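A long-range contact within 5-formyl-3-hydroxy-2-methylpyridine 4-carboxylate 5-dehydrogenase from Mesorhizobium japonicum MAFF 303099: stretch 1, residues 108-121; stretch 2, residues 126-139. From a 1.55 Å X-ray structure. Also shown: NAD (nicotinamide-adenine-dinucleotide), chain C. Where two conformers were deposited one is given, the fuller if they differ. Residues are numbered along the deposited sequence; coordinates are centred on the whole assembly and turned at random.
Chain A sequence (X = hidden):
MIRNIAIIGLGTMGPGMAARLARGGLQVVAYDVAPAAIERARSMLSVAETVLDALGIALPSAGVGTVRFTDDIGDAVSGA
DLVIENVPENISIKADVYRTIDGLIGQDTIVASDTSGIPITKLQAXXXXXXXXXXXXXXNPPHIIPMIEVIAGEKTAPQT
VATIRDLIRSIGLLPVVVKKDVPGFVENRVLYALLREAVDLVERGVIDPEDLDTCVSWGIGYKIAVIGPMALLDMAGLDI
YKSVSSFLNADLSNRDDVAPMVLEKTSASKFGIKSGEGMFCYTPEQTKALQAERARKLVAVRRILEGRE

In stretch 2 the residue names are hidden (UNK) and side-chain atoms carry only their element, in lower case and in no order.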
# COMPACT_ATOMS: atom_id res chain seq x y z
N ASP A 108 1.27 -24.32 -30.88
CA ASP A 108 1.47 -24.53 -29.46
C ASP A 108 2.31 -23.43 -28.81
O ASP A 108 2.57 -23.47 -27.61
CB ASP A 108 2.09 -25.90 -29.19
CG ASP A 108 3.43 -26.08 -29.86
OD1 ASP A 108 3.73 -25.37 -30.84
OD2 ASP A 108 4.19 -26.96 -29.40
N THR A 109 2.73 -22.44 -29.60
CA THR A 109 3.36 -21.25 -29.02
C THR A 109 2.38 -20.56 -28.08
O THR A 109 1.23 -20.35 -28.44
CB THR A 109 3.82 -20.29 -30.12
OG1 THR A 109 4.90 -20.90 -30.84
CG2 THR A 109 4.29 -18.97 -29.56
N ILE A 110 2.81 -20.19 -26.87
CA ILE A 110 1.92 -19.43 -26.00
C ILE A 110 1.97 -17.96 -26.41
O ILE A 110 3.04 -17.42 -26.69
CB ILE A 110 2.29 -19.63 -24.52
CG1 ILE A 110 2.02 -21.09 -24.13
CG2 ILE A 110 1.49 -18.68 -23.62
CD1 ILE A 110 2.47 -21.47 -22.76
N VAL A 111 0.81 -17.34 -26.47
CA VAL A 111 0.72 -15.91 -26.72
C VAL A 111 0.14 -15.24 -25.49
O VAL A 111 -1.00 -15.49 -25.11
CB VAL A 111 -0.14 -15.60 -27.95
CG1 VAL A 111 -0.18 -14.10 -28.19
CG2 VAL A 111 0.45 -16.30 -29.17
N ALA A 112 0.95 -14.40 -24.83
CA ALA A 112 0.53 -13.71 -23.63
C ALA A 112 0.31 -12.24 -23.91
O ALA A 112 1.06 -11.66 -24.69
CB ALA A 112 1.57 -13.88 -22.54
N SER A 113 -0.71 -11.65 -23.31
CA SER A 113 -0.88 -10.21 -23.38
C SER A 113 -0.52 -9.55 -22.06
O SER A 113 -0.89 -10.06 -20.99
CB SER A 113 -2.33 -9.84 -23.72
OG SER A 113 -2.48 -8.43 -23.77
N ASP A 114 0.15 -8.40 -22.15
CA ASP A 114 0.46 -7.56 -20.99
C ASP A 114 -0.70 -6.61 -20.66
O ASP A 114 -0.55 -5.75 -19.79
CB ASP A 114 1.74 -6.77 -21.26
CG ASP A 114 2.37 -6.16 -20.01
OD1 ASP A 114 2.19 -6.69 -18.90
OD2 ASP A 114 3.11 -5.17 -20.17
N THR A 115 -1.85 -6.77 -21.32
CA THR A 115 -2.98 -5.86 -21.13
C THR A 115 -3.35 -5.68 -19.66
O THR A 115 -3.29 -6.62 -18.86
CB THR A 115 -4.23 -6.32 -21.90
OG1 THR A 115 -5.26 -5.33 -21.76
CG2 THR A 115 -4.74 -7.65 -21.34
N SER A 116 -3.73 -4.46 -19.30
CA SER A 116 -4.26 -4.20 -17.97
C SER A 116 -5.79 -4.31 -17.92
O SER A 116 -6.35 -4.77 -16.93
CB SER A 116 -3.83 -2.81 -17.49
OG SER A 116 -2.42 -2.75 -17.32
N GLY A 117 -6.46 -3.89 -18.98
CA GLY A 117 -7.90 -3.70 -18.90
C GLY A 117 -8.78 -4.36 -19.94
O GLY A 117 -10.00 -4.22 -19.89
N ILE A 118 -8.18 -5.06 -20.89
CA ILE A 118 -8.97 -5.77 -21.89
C ILE A 118 -9.09 -7.23 -21.48
O ILE A 118 -8.08 -7.88 -21.21
CB ILE A 118 -8.33 -5.64 -23.28
CG1 ILE A 118 -8.16 -4.15 -23.62
CG2 ILE A 118 -9.19 -6.36 -24.32
CD1 ILE A 118 -7.33 -3.88 -24.85
N PRO A 119 -10.32 -7.76 -21.42
CA PRO A 119 -10.48 -9.15 -20.97
C PRO A 119 -9.72 -10.12 -21.85
O PRO A 119 -9.72 -9.99 -23.09
CB PRO A 119 -11.99 -9.40 -21.09
CG PRO A 119 -12.61 -8.05 -21.10
CD PRO A 119 -11.62 -7.11 -21.71
N ILE A 120 -9.06 -11.09 -21.23
CA ILE A 120 -8.33 -12.10 -21.98
C ILE A 120 -9.33 -12.86 -22.85
O ILE A 120 -9.02 -13.29 -23.96
CB ILE A 120 -7.57 -13.07 -21.05
CG1 ILE A 120 -6.67 -12.28 -20.08
CG2 ILE A 120 -6.75 -14.06 -21.84
CD1 ILE A 120 -5.78 -11.23 -20.77
N THR A 121 -10.56 -12.99 -22.35
CA THR A 121 -11.62 -13.67 -23.09
C THR A 121 -11.92 -12.99 -24.43
O THR A 121 -12.20 -13.67 -25.44
CB THR A 121 -12.89 -13.74 -22.24
OG1 THR A 121 -12.61 -14.54 -21.09
CG2 THR A 121 -14.05 -14.34 -23.02
N UNK A 126 -9.36 -13.56 -31.10
CA UNK A 126 -8.70 -13.01 -32.28
C UNK A 126 -7.43 -13.76 -32.68
O UNK A 126 -6.61 -13.23 -33.43
c UNK A 126 -10.18 -10.27 -30.73
n UNK A 126 -10.29 -10.15 -32.90
c UNK A 126 -8.36 -11.54 -32.06
c UNK A 126 -11.30 -9.45 -32.42
c UNK A 126 -9.56 -10.68 -31.86
n UNK A 126 -11.25 -9.50 -31.10
N UNK A 127 -7.28 -14.99 -32.20
CA UNK A 127 -6.15 -15.81 -32.60
C UNK A 127 -6.55 -17.28 -32.69
O UNK A 127 -7.45 -17.73 -31.96
c UNK A 127 -2.41 -15.67 -31.51
c UNK A 127 -4.97 -15.62 -31.62
c UNK A 127 -3.65 -16.04 -32.28
c UNK A 127 -5.24 -16.33 -30.30
N UNK A 128 -5.92 -18.03 -33.58
CA UNK A 128 -6.14 -19.47 -33.63
C UNK A 128 -5.69 -20.11 -32.33
O UNK A 128 -4.82 -19.56 -31.64
o UNK A 128 -4.00 -20.21 -34.57
c UNK A 128 -5.39 -20.11 -34.81
N UNK A 129 -6.26 -21.26 -32.00
CA UNK A 129 -5.94 -21.98 -30.77
C UNK A 129 -5.93 -21.03 -29.56
O UNK A 129 -4.89 -20.81 -28.94
c UNK A 129 -4.47 -23.86 -33.16
c UNK A 129 -4.64 -24.97 -33.99
c UNK A 129 -5.22 -25.14 -31.29
c UNK A 129 -5.40 -26.25 -32.11
o UNK A 129 -5.28 -27.25 -34.25
c UNK A 129 -5.11 -26.16 -33.45
c UNK A 129 -4.60 -22.72 -30.91
c UNK A 129 -4.75 -23.93 -31.80
N UNK A 130 -7.10 -20.48 -29.22
CA UNK A 130 -7.19 -19.50 -28.14
C UNK A 130 -6.79 -20.09 -26.80
O UNK A 130 -6.56 -19.34 -25.84
c UNK A 130 -9.37 -20.27 -28.81
c UNK A 130 -8.41 -20.78 -29.82
c UNK A 130 -8.67 -19.10 -28.14
N UNK A 131 -6.70 -21.42 -26.73
CA UNK A 131 -6.34 -22.08 -25.48
C UNK A 131 -4.90 -21.78 -25.06
O UNK A 131 -4.58 -21.93 -23.88
c UNK A 131 -7.96 -24.04 -27.60
o UNK A 131 -9.03 -24.37 -28.13
c UNK A 131 -7.90 -24.00 -26.08
c UNK A 131 -6.54 -23.59 -25.57
o UNK A 131 -6.93 -23.79 -28.25
N UNK A 132 -4.04 -21.37 -26.00
CA UNK A 132 -2.66 -21.03 -25.67
C UNK A 132 -2.47 -19.52 -25.53
O UNK A 132 -1.32 -19.03 -25.50
c UNK A 132 -1.67 -21.61 -26.70
c UNK A 132 -1.50 -20.04 -31.11
n UNK A 132 -1.95 -20.00 -32.36
c UNK A 132 -1.94 -19.95 -28.68
c UNK A 132 -2.01 -21.42 -28.19
n UNK A 132 -2.34 -19.89 -30.09
n UNK A 132 -0.20 -20.22 -30.89
N UNK A 133 -3.57 -18.78 -25.45
CA UNK A 133 -3.48 -17.35 -25.15
C UNK A 133 -3.90 -17.08 -23.72
O UNK A 133 -4.86 -17.65 -23.22
c UNK A 133 -4.41 -15.05 -25.65
s UNK A 133 -5.06 -13.91 -26.87
c UNK A 133 -3.69 -13.78 -27.99
c UNK A 133 -4.33 -16.51 -26.10
N UNK A 134 -3.16 -16.19 -23.06
CA UNK A 134 -3.29 -15.97 -21.63
C UNK A 134 -2.87 -14.56 -21.29
O UNK A 134 -2.13 -13.92 -22.06
c UNK A 134 -2.66 -16.98 -19.36
c UNK A 134 -0.92 -16.78 -21.16
c UNK A 134 -2.41 -17.00 -20.86
N UNK A 135 -3.34 -14.04 -20.16
CA UNK A 135 -2.82 -12.79 -19.66
C UNK A 135 -1.56 -13.00 -18.84
O UNK A 135 -1.50 -13.91 -18.02
N UNK A 136 -0.54 -12.20 -19.11
CA UNK A 136 0.68 -12.17 -18.31
C UNK A 136 0.92 -10.70 -18.00
O UNK A 136 1.53 -9.98 -18.80
c UNK A 136 5.75 -13.84 -18.18
s UNK A 136 4.50 -13.33 -19.37
c UNK A 136 3.13 -12.91 -18.26
c UNK A 136 1.86 -12.79 -19.07
N UNK A 137 0.41 -10.26 -16.86
CA UNK A 137 0.31 -8.84 -16.58
C UNK A 137 1.42 -8.40 -15.63
O UNK A 137 1.39 -8.69 -14.44
c UNK A 137 -1.06 -8.53 -16.00
c UNK A 137 -1.57 -5.35 -14.35
c UNK A 137 -1.26 -5.97 -16.43
n UNK A 137 -1.44 -6.66 -14.36
n UNK A 137 -1.48 -4.91 -15.59
c UNK A 137 -1.25 -7.09 -15.66
N UNK A 138 2.41 -7.72 -16.20
CA UNK A 138 3.53 -7.19 -15.46
C UNK A 138 3.17 -5.86 -14.82
O UNK A 138 2.10 -5.30 -15.10
n UNK A 138 5.45 -10.12 -18.29
c UNK A 138 6.66 -9.96 -17.66
c UNK A 138 4.73 -7.00 -16.38
c UNK A 138 8.85 -9.17 -16.19
c UNK A 138 7.70 -8.39 -16.12
c UNK A 138 8.90 -10.32 -16.99
c UNK A 138 6.58 -8.79 -16.87
c UNK A 138 4.61 -9.09 -17.90
c UNK A 138 5.26 -8.26 -17.02
c UNK A 138 7.82 -10.72 -17.73
N UNK A 139 4.05 -5.35 -13.97
CA UNK A 139 3.86 -4.04 -13.36
C UNK A 139 5.05 -3.12 -13.64
O UNK A 139 6.16 -3.59 -13.85
c UNK A 139 3.64 -4.17 -11.84
o UNK A 139 2.41 -4.81 -11.54
PA NAD C . 3.46 2.33 -24.51
O1A NAD C . 2.45 3.23 -25.20
O2A NAD C . 4.56 2.93 -23.64
O5B NAD C . 4.16 1.42 -25.64
C5B NAD C . 3.41 0.80 -26.69
C4B NAD C . 4.39 0.44 -27.79
O4B NAD C . 3.73 -0.39 -28.76
C3B NAD C . 4.89 1.68 -28.52
O3B NAD C . 6.33 1.72 -28.50
C2B NAD C . 4.35 1.52 -29.93
O2B NAD C . 5.19 2.06 -30.96
C1B NAD C . 4.22 0.02 -30.04
N9A NAD C . 3.30 -0.48 -31.08
C8A NAD C . 2.15 0.06 -31.50
N7A NAD C . 1.57 -0.72 -32.45
C5A NAD C . 2.37 -1.78 -32.65
C6A NAD C . 2.37 -2.97 -33.51
N6A NAD C . 1.36 -3.21 -34.38
N1A NAD C . 3.41 -3.83 -33.40
C2A NAD C . 4.42 -3.61 -32.54
N3A NAD C . 4.49 -2.55 -31.73
C4A NAD C . 3.51 -1.61 -31.75
O3 NAD C . 2.60 1.21 -23.72
PN NAD C . 3.01 0.47 -22.35
O1N NAD C . 2.77 1.41 -21.18
O2N NAD C . 4.35 -0.22 -22.46
O5D NAD C . 1.88 -0.66 -22.27
C5D NAD C . 1.81 -1.72 -23.24
C4D NAD C . 0.73 -2.70 -22.77
O4D NAD C . 1.07 -3.10 -21.44
C3D NAD C . -0.64 -2.06 -22.68
O3D NAD C . -1.60 -3.10 -22.91
C2D NAD C . -0.76 -1.63 -21.23
O2D NAD C . -2.11 -1.62 -20.77
C1D NAD C . 0.04 -2.71 -20.52
N1N NAD C . 0.64 -2.31 -19.24
C2N NAD C . 1.07 -1.06 -19.00
C3N NAD C . 1.65 -0.75 -17.77
C7N NAD C . 2.12 0.64 -17.42
O7N NAD C . 2.48 1.44 -18.27
N7N NAD C . 2.09 0.98 -16.13
C4N NAD C . 1.79 -1.74 -16.80
C5N NAD C . 1.35 -3.02 -17.09
C6N NAD C . 0.78 -3.28 -18.33

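Position 126 carries one carbon and then a five-membered ring of three carbons and two nitrogens, and it stays clear of stretch 1; this is His126. Position 127 has four carbons, forked at the first with one arm two carbons long, and the tip of that arm packs against Val111. It is Ile127, with CD1 3.7 Å from Val111 CG2. One carbon and one oxygen at position 128 give Ser128, and the six-carbon ring bearing an oxygen at position 129 gives Tyr129. At position 130 three carbons close onto the backbone nitrogen, as in Pro130; at 131 three carbons, the third carrying two oxygens, identify Glu131. None of these four makes a close contact with stretch 1.

Position 132 shows three carbons, a nitrogen, and a carbon carrying two more nitrogens, one of them beside the Thr109 carbonyl. This is Arg132: NH1 donates to Thr109 O at 2.8 Å, met at the guanidinium edge, while NE and NH2 both donate to Ser128 O, tying the preceding loop to the same side chain. Position 133 is an unbranched chain of two carbons, a sulfur and a carbon, ending against Val111; it is Met133, with CE 3.5 Å from Val111 CG1. Three carbons forked at the first make position 134 Val134, whose CG1 lies 3.9 Å from Ile110 CG2 and 4.1 Å from Ala112 CB. Position 135 has no side-chain atoms and is Gly135; a CB here would fall 2.8 Å from Ile120 CD1, a clash.

Position 136 repeats the unbranched two carbons, sulfur and carbon. In Met136, CB touches Ala112 CB at 3.6 Å, while the end of the chain leads away. Position 137 has one carbon and a five-membered ring with two nitrogens, one near Ser116: His137, whose NE2 is hydrogen-bonded to Ser116 OG at 2.9 Å. Fused five- and six-membered rings holding eight carbons and one nitrogen make position 138 Trp138; its backbone N donates to Asp114 OD1 at 2.9 Å. Position 139, one carbon and one oxygen, is Ser139, out of contact.

The contact is a parallel strand pairing. Val111 N donates to Arg132 O (2.9 Å), Val134 N to Val111 O (3.1 Å), Ser113 N to Val134 O (3.0 Å) and Met136 N to Ser113 O (2.9 Å). Val111 and Met133 pack on one face, Ala112 and Val134 on the other. Beyond the pairing, Asp114 and Ser116 hold the segment that meets NAD, where Trp138 O and Asp114 O approach C5N and C6N at 3.1 and 3.2 Å, respectively.

Stretch 2, residues 126-139: HISYPERMVGMHWS
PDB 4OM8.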